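Local coordinates for 2-keto-3-deoxy-D-arabinonate dehydratase (Sulfolobus solfataricus, PDB 2Q18) that catalyses the metal-dependent dehydration of 2-dehydro-3-deoxy-D-arabinonate to 2,5-dioxopentanoate in the pathway that oxidises D-arabinonate to 2-oxoglutarate, at the interface of chains A and B and the interface of chains A and C. Coordinates in Å, arbitrary orientation; residue numbers count along the deposited sequence, not the author numbering. Chains: chain A/B/C, 2-keto-3-deoxy-D-arabinonate dehydratase.

Contact 1: the interface of chains A and B. Residues chain A 8, 13, 15, 25, 48, 51; chain B 27, 45-46.
B:Asp46, near the start of strand 45-49, and B:Asp27, in a loop with helix-like backbone angles (phi -79°, psi -35°), present their carboxylates to A:Arg25 and A:Tyr15, which stand on strands 23-26 and 11-17. The patch illustrates how one arginine can join two acidic groups of a partner subunit. The side chain of A:Arg25 leaves with CG anti to its own N (chi1 174°) and stays extended to NE, which carries the guanidinium to both aspartates. NH1 and NH2 converge end-on on OD1 of B:Asp27, with NH2 at 2.6 Å and the oxygen in the guanidinium plane. NH1 also reaches OD2 of B:Asp46 at 2.8 Å, but from well above that carboxylate plane. The same OD2, in the plane of the A:Tyr15 ring at its edge, accepts the phenol OH at 2.5 Å from the syn side. CG2 of A:Ile13 lies over the rim of one guanidinium face and may limit its tilt. A:Lys8, fully extended, crosses B:Asp27 at about a right angle and gives NZ to the syn lone pair of OD2 at 2.8 Å, so the two oxygens of this aspartate serve different cations. A:Val48 CG1 packs on CB of B:Asp46, and A:Ile51 CD1 sits near its OD1. Water 2 joins A:Lys8 NZ, A:Tyr15 OH and B:Asp46 OD1, while water 1 lies 2.8 Å from A:Lys8 NZ and also bonds B:Gly45 N.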
loop_
_atom_site.group_PDB
_atom_site.type_symbol
_atom_site.label_atom_id
_atom_site.label_comp_id
_atom_site.label_asym_id
_atom_site.label_seq_id
_atom_site.Cartn_x
_atom_site.Cartn_y
_atom_site.Cartn_z
ATOM N N LYS A 8 18.740 -0.474 8.566
ATOM C CA LYS A 8 19.162 -1.850 8.794
ATOM C C LYS A 8 18.606 -2.701 7.664
ATOM O O LYS A 8 17.387 -2.801 7.495
ATOM C CB LYS A 8 18.623 -2.336 10.144
ATOM C CG LYS A 8 18.942 -3.784 10.499
ATOM C CD LYS A 8 18.156 -4.195 11.734
ATOM C CE LYS A 8 18.700 -5.457 12.368
ATOM N NZ LYS A 8 17.950 -5.763 13.621
ATOM N N ILE A 13 14.526 1.577 11.647
ATOM C CA ILE A 13 14.016 1.379 12.999
ATOM C C ILE A 13 14.284 2.649 13.800
ATOM O O ILE A 13 15.405 3.179 13.790
ATOM C CB ILE A 13 14.647 0.159 13.720
ATOM C CG1 ILE A 13 14.510 -1.115 12.877
ATOM C CG2 ILE A 13 13.987 -0.046 15.097
ATOM C CD1 ILE A 13 15.329 -2.302 13.394
ATOM N N TYR A 15 14.343 4.672 17.510
ATOM C CA TYR A 15 14.561 4.458 18.927
ATOM C C TYR A 15 14.504 5.783 19.659
ATOM O O TYR A 15 14.783 6.838 19.084
ATOM C CB TYR A 15 15.928 3.816 19.187
ATOM C CG TYR A 15 16.162 2.481 18.528
ATOM C CD1 TYR A 15 15.750 1.297 19.139
ATOM C CD2 TYR A 15 16.824 2.397 17.303
ATOM C CE1 TYR A 15 15.981 0.061 18.539
ATOM C CE2 TYR A 15 17.055 1.176 16.697
ATOM C CZ TYR A 15 16.635 0.010 17.322
ATOM O OH TYR A 15 16.861 -1.208 16.715
ATOM N N ARG A 25 12.519 1.010 21.676
ATOM C CA ARG A 25 12.229 0.817 20.259
ATOM C C ARG A 25 10.797 1.258 19.996
ATOM O O ARG A 25 9.855 0.742 20.612
ATOM C CB ARG A 25 12.415 -0.645 19.864
ATOM C CG ARG A 25 11.992 -0.958 18.439
ATOM C CD ARG A 25 12.557 -2.280 18.005
ATOM N NE ARG A 25 12.009 -2.707 16.723
ATOM C CZ ARG A 25 12.568 -3.625 15.942
ATOM N NH1 ARG A 25 13.707 -4.215 16.304
ATOM N NH2 ARG A 25 11.993 -3.951 14.794
ATOM N N VAL A 48 14.634 -1.829 24.883
ATOM C CA VAL A 48 15.597 -2.715 24.250
ATOM C C VAL A 48 16.962 -2.638 24.927
ATOM O O VAL A 48 17.342 -1.604 25.482
ATOM C CB VAL A 48 15.757 -2.436 22.721
ATOM C CG1 VAL A 48 14.504 -2.850 21.966
ATOM C CG2 VAL A 48 16.094 -0.971 22.452
ATOM N N ILE A 51 21.351 -2.150 22.008
ATOM C CA ILE A 51 21.473 -1.007 21.110
ATOM C C ILE A 51 22.415 -0.016 21.783
ATOM O O ILE A 51 22.045 0.662 22.751
ATOM C CB ILE A 51 20.100 -0.341 20.772
ATOM C CG1 ILE A 51 19.101 -1.370 20.211
ATOM C CG2 ILE A 51 20.285 0.843 19.814
ATOM C CD1 ILE A 51 19.568 -2.119 18.963
ATOM N N ASP B 27 11.889 -8.073 13.586
ATOM C CA ASP B 27 11.844 -7.064 12.529
ATOM C C ASP B 27 10.897 -7.472 11.406
ATOM O O ASP B 27 10.250 -6.622 10.802
ATOM C CB ASP B 27 13.231 -6.861 11.916
ATOM C CG ASP B 27 14.215 -6.208 12.863
ATOM O OD1 ASP B 27 13.805 -5.659 13.907
ATOM O OD2 ASP B 27 15.417 -6.242 12.544
ATOM N N GLY B 45 16.082 -8.850 14.761
ATOM C CA GLY B 45 15.359 -8.105 15.784
ATOM C C GLY B 45 16.218 -7.664 16.952
ATOM O O GLY B 45 17.435 -7.878 16.955
ATOM N N ASP B 46 15.577 -7.043 17.941
ATOM C CA ASP B 46 16.255 -6.553 19.138
ATOM C C ASP B 46 15.795 -7.295 20.382
ATOM O O ASP B 46 14.608 -7.613 20.520
ATOM C CB ASP B 46 15.982 -5.062 19.346
ATOM C CG ASP B 46 16.488 -4.201 18.204
ATOM O OD1 ASP B 46 17.546 -4.521 17.617
ATOM O OD2 ASP B 46 15.826 -3.188 17.907
HETATM O O HOH W 1 19.127 -8.265 14.278
HETATM O O HOH W 2 18.335 -3.495 15.441
#

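Contact 2: the interface of chains A and C. Residues chain A 134, 136, 170, 180; chain C 112-113, 239, 242.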
loop_
_atom_site.group_PDB
_atom_site.type_symbol
_atom_site.label_atom_id
_atom_site.label_comp_id
_atom_site.label_asym_id
_atom_site.label_seq_id
_atom_site.Cartn_x
_atom_site.Cartn_y
_atom_site.Cartn_z
ATOM N N ARG A 134 29.010 21.976 -4.013
ATOM C CA ARG A 134 28.669 22.035 -5.433
ATOM C C ARG A 134 29.939 22.041 -6.288
ATOM O O ARG A 134 30.953 22.624 -5.898
ATOM C CB ARG A 134 27.844 23.295 -5.732
ATOM C CG ARG A 134 26.417 23.310 -5.158
ATOM C CD ARG A 134 25.690 24.620 -5.516
ATOM N NE ARG A 134 25.699 24.824 -6.962
ATOM C CZ ARG A 134 24.654 24.664 -7.765
ATOM N NH1 ARG A 134 23.457 24.345 -7.275
ATOM N NH2 ARG A 134 24.807 24.853 -9.068
ATOM N N ASP A 136 30.476 23.689 -8.832
ATOM C CA ASP A 136 30.721 25.040 -9.334
ATOM C C ASP A 136 30.855 26.086 -8.229
ATOM O O ASP A 136 30.766 27.286 -8.490
ATOM C CB ASP A 136 29.637 25.447 -10.345
ATOM C CG ASP A 136 28.228 25.465 -9.744
ATOM O OD1 ASP A 136 28.045 25.077 -8.566
ATOM O OD2 ASP A 136 27.296 25.877 -10.467
ATOM N N LEU A 170 28.385 31.904 -4.531
ATOM C CA LEU A 170 27.262 32.084 -5.451
ATOM C C LEU A 170 26.279 33.129 -4.919
ATOM O O LEU A 170 25.770 33.953 -5.678
ATOM C CB LEU A 170 26.558 30.749 -5.743
ATOM C CG LEU A 170 27.385 29.599 -6.339
ATOM C CD1 LEU A 170 26.489 28.430 -6.746
ATOM C CD2 LEU A 170 28.230 30.050 -7.524
ATOM N N GLN A 180 20.097 28.449 -5.634
ATOM C CA GLN A 180 21.167 27.601 -6.158
ATOM C C GLN A 180 22.267 27.365 -5.121
ATOM O O GLN A 180 22.856 26.285 -5.069
ATOM C CB GLN A 180 21.778 28.211 -7.422
ATOM C CG GLN A 180 20.903 28.117 -8.654
ATOM C CD GLN A 180 21.559 28.736 -9.872
ATOM O OE1 GLN A 180 22.433 28.129 -10.499
ATOM N NE2 GLN A 180 21.133 29.946 -10.224
ATOM N N ARG C 112 25.388 32.662 -15.468
ATOM C CA ARG C 112 24.488 31.893 -14.604
ATOM C C ARG C 112 23.084 32.507 -14.558
ATOM O O ARG C 112 22.919 33.639 -14.094
ATOM C CB ARG C 112 25.057 31.781 -13.181
ATOM C CG ARG C 112 24.198 30.928 -12.234
ATOM C CD ARG C 112 24.768 30.868 -10.819
ATOM N NE ARG C 112 26.115 30.294 -10.796
ATOM C CZ ARG C 112 26.391 28.992 -10.766
ATOM N NH1 ARG C 112 27.657 28.590 -10.753
ATOM N NH2 ARG C 112 25.417 28.090 -10.745
ATOM N N PRO C 113 22.073 31.757 -15.029
ATOM C CA PRO C 113 20.687 32.225 -14.969
ATOM C C PRO C 113 20.116 32.140 -13.554
ATOM O O PRO C 113 20.695 31.475 -12.689
ATOM C CB PRO C 113 19.953 31.248 -15.893
ATOM C CG PRO C 113 20.734 29.984 -15.790
ATOM C CD PRO C 113 22.175 30.424 -15.653
ATOM N N TYR C 239 21.298 24.306 -15.516
ATOM C CA TYR C 239 21.584 24.876 -14.200
ATOM C C TYR C 239 20.648 24.364 -13.098
ATOM O O TYR C 239 21.035 24.321 -11.928
ATOM C CB TYR C 239 21.601 26.409 -14.255
ATOM C CG TYR C 239 22.879 26.963 -14.853
ATOM C CD1 TYR C 239 23.056 27.029 -16.238
ATOM C CD2 TYR C 239 23.919 27.402 -14.034
ATOM C CE1 TYR C 239 24.238 27.531 -16.789
ATOM C CE2 TYR C 239 25.105 27.904 -14.576
ATOM C CZ TYR C 239 25.256 27.965 -15.951
ATOM O OH TYR C 239 26.426 28.456 -16.485
ATOM N N ARG C 242 22.071 20.700 -12.136
ATOM C CA ARG C 242 23.474 20.662 -11.712
ATOM C C ARG C 242 23.605 20.384 -10.218
ATOM O O ARG C 242 23.183 21.199 -9.393
ATOM C CB ARG C 242 24.195 21.965 -12.063
ATOM C CG ARG C 242 25.671 21.964 -11.668
ATOM C CD ARG C 242 26.359 23.252 -12.057
ATOM N NE ARG C 242 26.522 23.378 -13.506
ATOM C CZ ARG C 242 27.099 24.418 -14.103
ATOM N NH1 ARG C 242 27.566 25.430 -13.380
ATOM N NH2 ARG C 242 27.203 24.447 -15.424
HETATM O O HOH W 3 23.110 25.599 -10.892
HETATM O O HOH W 4 21.354 23.339 -9.162
#
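A:Asp136 OD2 is the focus on which two arginines of chain C converge, an example of one carboxylate oxygen gathering several donors. C:Arg112 approaches end-on from above the carboxylate plane, NH1 at 2.8 Å and NH2 at 2.9 Å from OD2. C:Arg242 comes to the anti side, its NH1 giving a fairly straight bond (165° at H). Within chain A, A:Arg134 grips the carboxylate side-on, NE to the syn lone pair of OD1 at 2.9 Å and NH2 to OD2, a two-point grip that should hold the carboxylate against rotation. A:Asp136 turns CG between its own N and carbonyl carbon (chi1 61°), and this sets OD2 before the arginines. The tight part joins this grip to the layering of C:Arg112: CD1 of A:Leu170 lies over the centre of one guanidinium face and CE2 of C:Tyr239 over the rim of the other. With an alanine here instead of A:Asp136, C:Arg112 and C:Arg242 would probably lose their shared anion, and A:Arg134 the side-on grip that orients it. A:Gln180, its chain stretched out, runs antiparallel alongside C:Arg112; OE1 accepts NH2 of C:Arg112 at 3.0 Å, from above the carbonyl plane, and NE2 donates to C:Pro113 O at 2.9 Å. The looser side is wet. Water 4 links A:Arg134 NH1 to the carbonyl oxygens of C:Tyr239 and C:Arg242, and water 3 bonds A:Arg134 NH2, A:Gln180 OE1 and, at 2.6 Å, C:Tyr239 O.

Contact 1 and contact 2 lie about 41 Å apart, measured between the centres of their C-alpha atoms, and share no residue. On chain A, contact 1 draws on strands 2-8, 11-17, 23-26 and 45-49 near the N-terminus, whereas contact 2 uses later loops and helices 168-173 and 178-182, within the FAH-family region. Each interface is two-fold symmetric, so every patch has a twin with the chains exchanged. One subunit thus meets different neighbours through separate surfaces, as befits the homotetramer. Both patches pair arginine with aspartate, but contact 1 shares one arginine between two carboxylates, whereas contact 2 gathers several arginines on one, with waters bridging the chains in each.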